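Side-chain contacts in TRAP-type transporter, periplasmic component (Cupriavidus necator, PDB 4P8B), which binds (S)-2-acetolactate in its interdomain cleft and probably delivers it to a TRAP-type transporter as the periplasmic solute-binding component: residues A[37-40]-A[41-45]; A[216-219]-A[220-224]. All blocks are in the same frame, centred on the assembly; numbering follows the deposited sequence.

Interaction 1. Residues A[37-40]-A[41-45]. With X2X ((2S)-2-hydroxy-2-methyl-3-oxobutanoic acid), chain D.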
ATOM      1  N   LEU A  37       2.220 -12.586   0.168  1.00 10.84           N
ATOM      2  CA  LEU A  37       1.418 -11.497   0.742  1.00 10.03           C
ATOM      3  C   LEU A  37       2.138 -11.003   1.981  1.00  9.56           C
ATOM      4  O   LEU A  37       2.521 -11.829   2.814  1.00 10.35           O
ATOM      5  CB  LEU A  37       0.067 -12.029   1.218  1.00 11.36           C
ATOM      6  CG  LEU A  37      -0.824 -12.649   0.151  1.00 11.45           C
ATOM      7  CD1 LEU A  37      -1.987 -13.387   0.809  1.00 15.50           C
ATOM      8  CD2 LEU A  37      -1.317 -11.620  -0.839  1.00 10.80           C
ATOM      9  N   VAL A  38       2.251  -9.686   2.166  1.00  9.03           N
ATOM     10  CA  VAL A  38       2.747  -9.190   3.446  1.00  9.17           C
ATOM     11  C   VAL A  38       1.709  -9.451   4.527  1.00 10.71           C
ATOM     12  O   VAL A  38       2.046  -9.961   5.588  1.00 11.17           O
ATOM     13  CB  VAL A  38       3.053  -7.687   3.403  1.00  9.56           C
ATOM     14  CG1 VAL A  38       3.451  -7.181   4.774  1.00  9.31           C
ATOM     15  CG2 VAL A  38       4.169  -7.408   2.444  1.00 10.17           C
ATOM     16  N   LEU A  39       0.449  -9.138   4.240  1.00  9.72           N
ATOM     17  CA  LEU A  39      -0.655  -9.275   5.202  1.00 10.02           C
ATOM     18  C   LEU A  39      -1.546 -10.457   4.864  1.00 11.03           C
ATOM     19  O   LEU A  39      -1.893 -10.670   3.692  1.00 12.88           O
ATOM     20  CB  LEU A  39      -1.494  -7.996   5.180  1.00 10.26           C
ATOM     21  CG  LEU A  39      -0.753  -6.712   5.561  1.00  9.44           C
ATOM     22  CD1 LEU A  39      -1.731  -5.526   5.588  1.00  9.88           C
ATOM     23  CD2 LEU A  39      -0.060  -6.870   6.911  1.00  9.99           C
ATOM     24  N   GLY A  40      -1.903 -11.211   5.880  1.00 12.03           N
ATOM     25  CA  GLY A  40      -2.756 -12.362   5.730  1.00 12.58           C
ATOM     26  C   GLY A  40      -4.225 -12.004   5.746  1.00 14.82           C
ATOM     27  O   GLY A  40      -4.600 -10.835   5.755  1.00 11.53           O
ATOM     28  N   PRO A  41      -5.084 -13.022   5.747  1.00 14.01           N
ATOM     29  CA  PRO A  41      -6.534 -12.871   5.590  1.00 14.91           C
ATOM     30  C   PRO A  41      -7.270 -12.119   6.719  1.00 13.45           C
ATOM     31  O   PRO A  41      -8.464 -11.892   6.586  1.00 15.38           O
ATOM     32  CB  PRO A  41      -7.026 -14.320   5.537  1.00 20.39           C
ATOM     33  CG  PRO A  41      -5.837 -15.124   5.130  1.00 26.69           C
ATOM     34  CD  PRO A  41      -4.651 -14.427   5.690  1.00 17.03           C
ATOM     35  N   ALA A  42      -6.603 -11.764   7.806  1.00 12.36           N
ATOM     36  CA  ALA A  42      -7.226 -10.877   8.784  1.00 13.57           C
ATOM     37  C   ALA A  42      -7.414  -9.481   8.184  1.00 10.93           C
ATOM     38  O   ALA A  42      -8.194  -8.673   8.708  1.00 12.33           O
ATOM     39  CB  ALA A  42      -6.375 -10.785  10.026  1.00 13.79           C
ATOM     40  N   PHE A  43      -6.654  -9.161   7.124  1.00 10.46           N
ATOM     41  CA  PHE A  43      -6.631  -7.821   6.523  1.00  9.66           C
ATOM     42  C   PHE A  43      -7.281  -7.839   5.164  1.00  9.31           C
ATOM     43  O   PHE A  43      -7.239  -8.854   4.493  1.00 10.61           O
ATOM     44  CB  PHE A  43      -5.172  -7.390   6.350  1.00  9.26           C
ATOM     45  CG  PHE A  43      -4.413  -7.309   7.630  1.00  8.72           C
ATOM     46  CD1 PHE A  43      -3.800  -8.431   8.193  1.00 10.41           C
ATOM     47  CD2 PHE A  43      -4.334  -6.109   8.302  1.00  9.14           C
ATOM     48  CE1 PHE A  43      -3.106  -8.330   9.392  1.00 11.79           C
ATOM     49  CE2 PHE A  43      -3.650  -6.016   9.485  1.00  8.96           C
ATOM     50  CZ  PHE A  43      -3.046  -7.127  10.040  1.00  9.86           C
ATOM     51  N   PRO A  44      -7.833  -6.706   4.705  1.00  9.31           N
ATOM     52  CA  PRO A  44      -8.394  -6.694   3.353  1.00 10.64           C
ATOM     53  C   PRO A  44      -7.412  -7.175   2.282  1.00  8.84           C
ATOM     54  O   PRO A  44      -7.780  -7.954   1.424  1.00  9.97           O
ATOM     55  CB  PRO A  44      -8.775  -5.224   3.160  1.00 10.30           C
ATOM     56  CG  PRO A  44      -9.134  -4.786   4.557  1.00  9.74           C
ATOM     57  CD  PRO A  44      -8.124  -5.450   5.422  1.00  9.34           C
ATOM     58  N   TRP A  45      -6.156  -6.757   2.397  1.00  9.45           N
ATOM     59  CA  TRP A  45      -5.109  -7.151   1.444  1.00 10.05           C
ATOM     60  C   TRP A  45      -5.049  -8.677   1.315  1.00  9.88           C
ATOM     61  O   TRP A  45      -5.143  -9.237   0.207  1.00 11.12           O
ATOM     62  CB  TRP A  45      -3.801  -6.574   1.941  1.00  9.39           C
ATOM     63  CG  TRP A  45      -2.526  -6.897   1.247  1.00  8.62           C
ATOM     64  CD1 TRP A  45      -2.255  -7.911   0.358  1.00 10.74           C
ATOM     65  CD2 TRP A  45      -1.325  -6.160   1.403  1.00  8.30           C
ATOM     66  NE1 TRP A  45      -0.928  -7.843  -0.011  1.00 10.24           N
ATOM     67  CE2 TRP A  45      -0.342  -6.769   0.607  1.00  9.03           C
ATOM     68  CE3 TRP A  45      -0.987  -5.029   2.156  1.00  8.09           C
ATOM     69  CZ2 TRP A  45       0.959  -6.291   0.548  1.00  9.77           C
ATOM     70  CZ3 TRP A  45       0.278  -4.550   2.088  1.00  8.14           C
ATOM     71  CH2 TRP A  45       1.261  -5.194   1.301  1.00  9.15           C
TER
HETATM   72  OAD X2X D 403       4.540  -2.473   6.067  1.00  8.35           O
HETATM   73  CAH X2X D 403       3.416  -1.878   6.027  1.00  8.33           C
HETATM   74  OAE X2X D 403       3.187  -0.852   6.733  1.00  8.55           O
HETATM   75  CAI X2X D 403       2.335  -2.374   5.124  1.00  8.12           C
HETATM   76  CAB X2X D 403       1.845  -3.703   5.657  1.00  8.73           C
HETATM   77  OAF X2X D 403       1.341  -1.406   4.943  1.00  8.19           O
HETATM   78  CAG X2X D 403       2.990  -2.550   3.791  1.00  8.21           C
HETATM   79  OAC X2X D 403       3.362  -3.664   3.424  1.00  8.25           O
HETATM   80  CAA X2X D 403       3.223  -1.366   2.915  1.00  8.58           C

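Interaction 2. Residues A[216-219]-A[220-224]. With X2X ((2S)-2-hydroxy-2-methyl-3-oxobutanoic acid), chain D.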
ATOM      1  N   ASN A 216      -0.328   3.962   8.399  1.00  6.40           N
ATOM      2  CA  ASN A 216      -0.921   2.810   7.694  1.00  6.74           C
ATOM      3  C   ASN A 216      -2.402   3.058   7.461  1.00  6.45           C
ATOM      4  O   ASN A 216      -3.010   3.933   8.104  1.00  6.71           O
ATOM      5  CB  ASN A 216      -0.770   1.515   8.517  1.00  7.24           C
ATOM      6  CG  ASN A 216       0.261   0.554   7.948  1.00  7.89           C
ATOM      7  OD1 ASN A 216       0.146   0.121   6.811  1.00  8.11           O
ATOM      8  ND2 ASN A 216       1.250   0.186   8.747  1.00  8.19           N
ATOM      9  N   PRO A 217      -3.010   2.321   6.526  1.00  6.47           N
ATOM     10  CA  PRO A 217      -4.445   2.486   6.321  1.00  6.82           C
ATOM     11  C   PRO A 217      -5.263   2.109   7.547  1.00  7.24           C
ATOM     12  O   PRO A 217      -4.846   1.294   8.395  1.00  7.73           O
ATOM     13  CB  PRO A 217      -4.729   1.554   5.125  1.00  8.14           C
ATOM     14  CG  PRO A 217      -3.421   1.371   4.479  1.00  7.70           C
ATOM     15  CD  PRO A 217      -2.436   1.333   5.603  1.00  7.36           C
ATOM     16  N   GLN A 218      -6.475   2.648   7.625  1.00  8.10           N
ATOM     17  CA  GLN A 218      -7.347   2.349   8.729  1.00  8.65           C
ATOM     18  C   GLN A 218      -7.589   0.858   8.881  1.00  9.08           C
ATOM     19  O   GLN A 218      -7.634   0.347   9.982  1.00  9.34           O
ATOM     20  CB  GLN A 218      -8.682   3.077   8.575  1.00  8.85           C
ATOM     21  CG  GLN A 218      -9.587   2.975   9.802  1.00 10.02           C
ATOM     22  CD  GLN A 218     -10.394   1.711   9.846  1.00 10.51           C
ATOM     23  OE1 GLN A 218     -10.573   1.042   8.832  1.00 11.98           O
ATOM     24  NE2 GLN A 218     -10.878   1.346  11.039  1.00 11.67           N
ATOM     25  N   SER A 219      -7.733   0.144   7.778  1.00  9.10           N
ATOM     26  CA  SER A 219      -8.070  -1.264   7.896  1.00 10.10           C
ATOM     27  C   SER A 219      -6.933  -2.093   8.499  1.00  8.60           C
ATOM     28  O   SER A 219      -7.184  -3.120   9.121  1.00 10.41           O
ATOM     29  CB  SER A 219      -8.496  -1.835   6.549  1.00 11.43           C
ATOM     30  OG  SER A 219      -7.436  -1.773   5.617  1.00 13.63           O
ATOM     31  N   VAL A 220      -5.705  -1.640   8.309  1.00  8.04           N
ATOM     32  CA  VAL A 220      -4.513  -2.252   8.870  1.00 10.74           C
ATOM     33  C   VAL A 220      -4.411  -1.881  10.347  1.00  8.31           C
ATOM     34  O   VAL A 220      -4.225  -2.760  11.188  1.00  9.70           O
ATOM     35  CB  VAL A 220      -3.276  -1.829   8.081  1.00  8.77           C
ATOM     36  CG1 VAL A 220      -2.014  -2.344   8.728  1.00 10.50           C
ATOM     37  CG2 VAL A 220      -3.384  -2.318   6.629  1.00  8.32           C
ATOM     38  N   PHE A 221      -4.607  -0.603  10.680  1.00  7.71           N
ATOM     39  CA  PHE A 221      -4.643  -0.160  12.084  1.00  8.23           C
ATOM     40  C   PHE A 221      -5.646  -0.991  12.853  1.00  8.70           C
ATOM     41  O   PHE A 221      -5.374  -1.469  13.957  1.00  9.77           O
ATOM     42  CB  PHE A 221      -5.034   1.333  12.102  1.00  8.64           C
ATOM     43  CG  PHE A 221      -5.041   1.962  13.466  1.00  9.48           C
ATOM     44  CD1 PHE A 221      -6.132   1.807  14.303  1.00  9.85           C
ATOM     45  CD2 PHE A 221      -3.950   2.686  13.910  1.00  9.89           C
ATOM     46  CE1 PHE A 221      -6.149   2.406  15.552  1.00 11.29           C
ATOM     47  CE2 PHE A 221      -3.962   3.262  15.184  1.00 10.31           C
ATOM     48  CZ  PHE A 221      -5.048   3.123  15.978  1.00 11.21           C
ATOM     49  N   ALA A 222      -6.821  -1.186  12.272  1.00  9.94           N
ATOM     50  CA  ALA A 222      -7.897  -1.915  12.946  1.00 12.33           C
ATOM     51  C   ALA A 222      -7.610  -3.401  13.101  1.00 10.10           C
ATOM     52  O   ALA A 222      -7.710  -3.940  14.192  1.00 12.33           O
ATOM     53  CB  ALA A 222      -9.212  -1.711  12.215  1.00 11.89           C
ATOM     54  N   ALA A 223      -7.231  -4.073  12.013  1.00 10.79           N
ATOM     55  CA  ALA A 223      -7.091  -5.528  12.053  1.00 11.05           C
ATOM     56  C   ALA A 223      -5.860  -5.936  12.843  1.00 12.89           C
ATOM     57  O   ALA A 223      -5.841  -7.013  13.438  1.00 13.70           O
ATOM     58  CB  ALA A 223      -7.049  -6.113  10.646  1.00 13.54           C
ATOM     59  N   ALA A 224      -4.839  -5.089  12.870  1.00 11.36           N
ATOM     60  CA  ALA A 224      -3.668  -5.318  13.700  1.00 12.36           C
ATOM     61  C   ALA A 224      -3.867  -4.768  15.121  1.00 11.86           C
ATOM     62  O   ALA A 224      -2.973  -4.907  15.954  1.00 15.15           O
ATOM     63  CB  ALA A 224      -2.435  -4.695  13.066  1.00 10.47           C
TER
HETATM   64  OAD X2X D 403       4.540  -2.473   6.067  1.00  8.35           O
HETATM   65  CAH X2X D 403       3.416  -1.878   6.027  1.00  8.33           C
HETATM   66  OAE X2X D 403       3.187  -0.852   6.733  1.00  8.55           O
HETATM   67  CAI X2X D 403       2.335  -2.374   5.124  1.00  8.12           C
HETATM   68  CAB X2X D 403       1.845  -3.703   5.657  1.00  8.73           C
HETATM   69  OAF X2X D 403       1.341  -1.406   4.943  1.00  8.19           O
HETATM   70  CAG X2X D 403       2.990  -2.550   3.791  1.00  8.21           C
HETATM   71  OAC X2X D 403       3.362  -3.664   3.424  1.00  8.25           O
HETATM   72  CAA X2X D 403       3.223  -1.366   2.915  1.00  8.58           C

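Interaction 1. Residues A[37-40]-A[41-45]
L39 packs against two aromatic side chains at once, F43 and W45, and both of its methyl branches take part. CD2 stands over the middle of the F43 ring, a CH-pi contact with the methyl carbon 4.2 Å from the ring centroid and only 8° off the normal. CD1 touches both rings, with L39 CD1 3.8 Å from F43 CD2 and 3.5 Å from W45 CE3 on the six-membered part of the indole. The leucine crosses each aromatic side chain at about a right angle, while its CB lies over an indole face near the rim.

The remaining apolar contacts follow the indole round. V38 CB comes within 3.7 Å of W45 CH2, and L37 CD2 lies 4.0 Å from W45 CD1. With CG anti to the backbone N (chi1 175°), the indole reaches back alongside L37 and V38; its N-H is used by the carbonyl of V95. L39 N is also buried over the indole face, without a polar partner.

The polar part is backbone. G40 to F43 form a type I beta turn, closed by a bond from F43 N to G40 O of 3.0 Å and nearly straight (163°). The turn lies in the loop between strand 33-36 and helix 44-59, with F43 at the N-cap position, in a protein of the bacterial solute-binding protein 7 family.

Ligand contacts form the third group. The indole meets the ketone oxygen edge-on, with W45 CH2 3.4 Å from X2X OAC. L39 CD2 lies 3.9 Å from the ligand methyl carbon CAB, so the same branch touches both F43 and acetolactate.

Interaction 2. Residues A[216-219]-A[220-224]
N216 touches V220 with its amide carbon in an uncommon pose: chi1 is -107°, well away from a staggered position, and N216 CG lies 3.8 Å from V220 CG1. This pose presents OD1 and ND2 to the bound acetolactate, and the amide grips it with both ends. The ligand hydroxyl OAF donates to N216 OD1 at 2.7 Å, while N216 ND2 donates to the carboxylate oxygen OAE at 3.0 Å. Q214 OE1 takes a further bond from ND2, which helps fix the amide's rotation and which way round it sits.

N216 belongs to strand 213-216, and the short helix 218-223 follows closely. P217 occupies the N-cap position, where a proline has no polar side chain to offer; its carbonyl opens the helix instead. P217 O accepts F221 N at 3.0 Å and a weak bond from V220 N. The i to i+4 pattern continues with A222 N on Q218 O at 2.9 Å.

At the start of the helix, P217 CD and V220 CG2 lie 3.9 Å apart, the two side chains running side by side in the same direction. Q218 bends at chi2 (-83°), which carries its NE2 back to 3.7 Å from A222 CB. On the side facing helix 289-295, F221 makes an edge-to-face contact with W291, whereas V220 packs on W199 and N152.

Interactions 1 and 2 meet directly as well as through acetolactate, their centres lying about 10 Å apart. One follows strand 33-36 of the five-stranded sheet, the other strand 213-216 of the four-stranded sheet, consistent with the two lobes of a solute-binding protein closed on its ligand. At the seam F43 CD2 is 3.6 Å from A223 CB, and P44 CG is 3.6 Å from S219 CB; L39 and F43 also pack on V220. Residues 37-45 supply van der Waals contacts from apolar and aromatic side chains, whereas 216-224 supplies the paired hydrogen bonds of N216. R155, R176, Q79 and N100 add further hydrogen bonds to the ligand, and W199 touches both segment pairs.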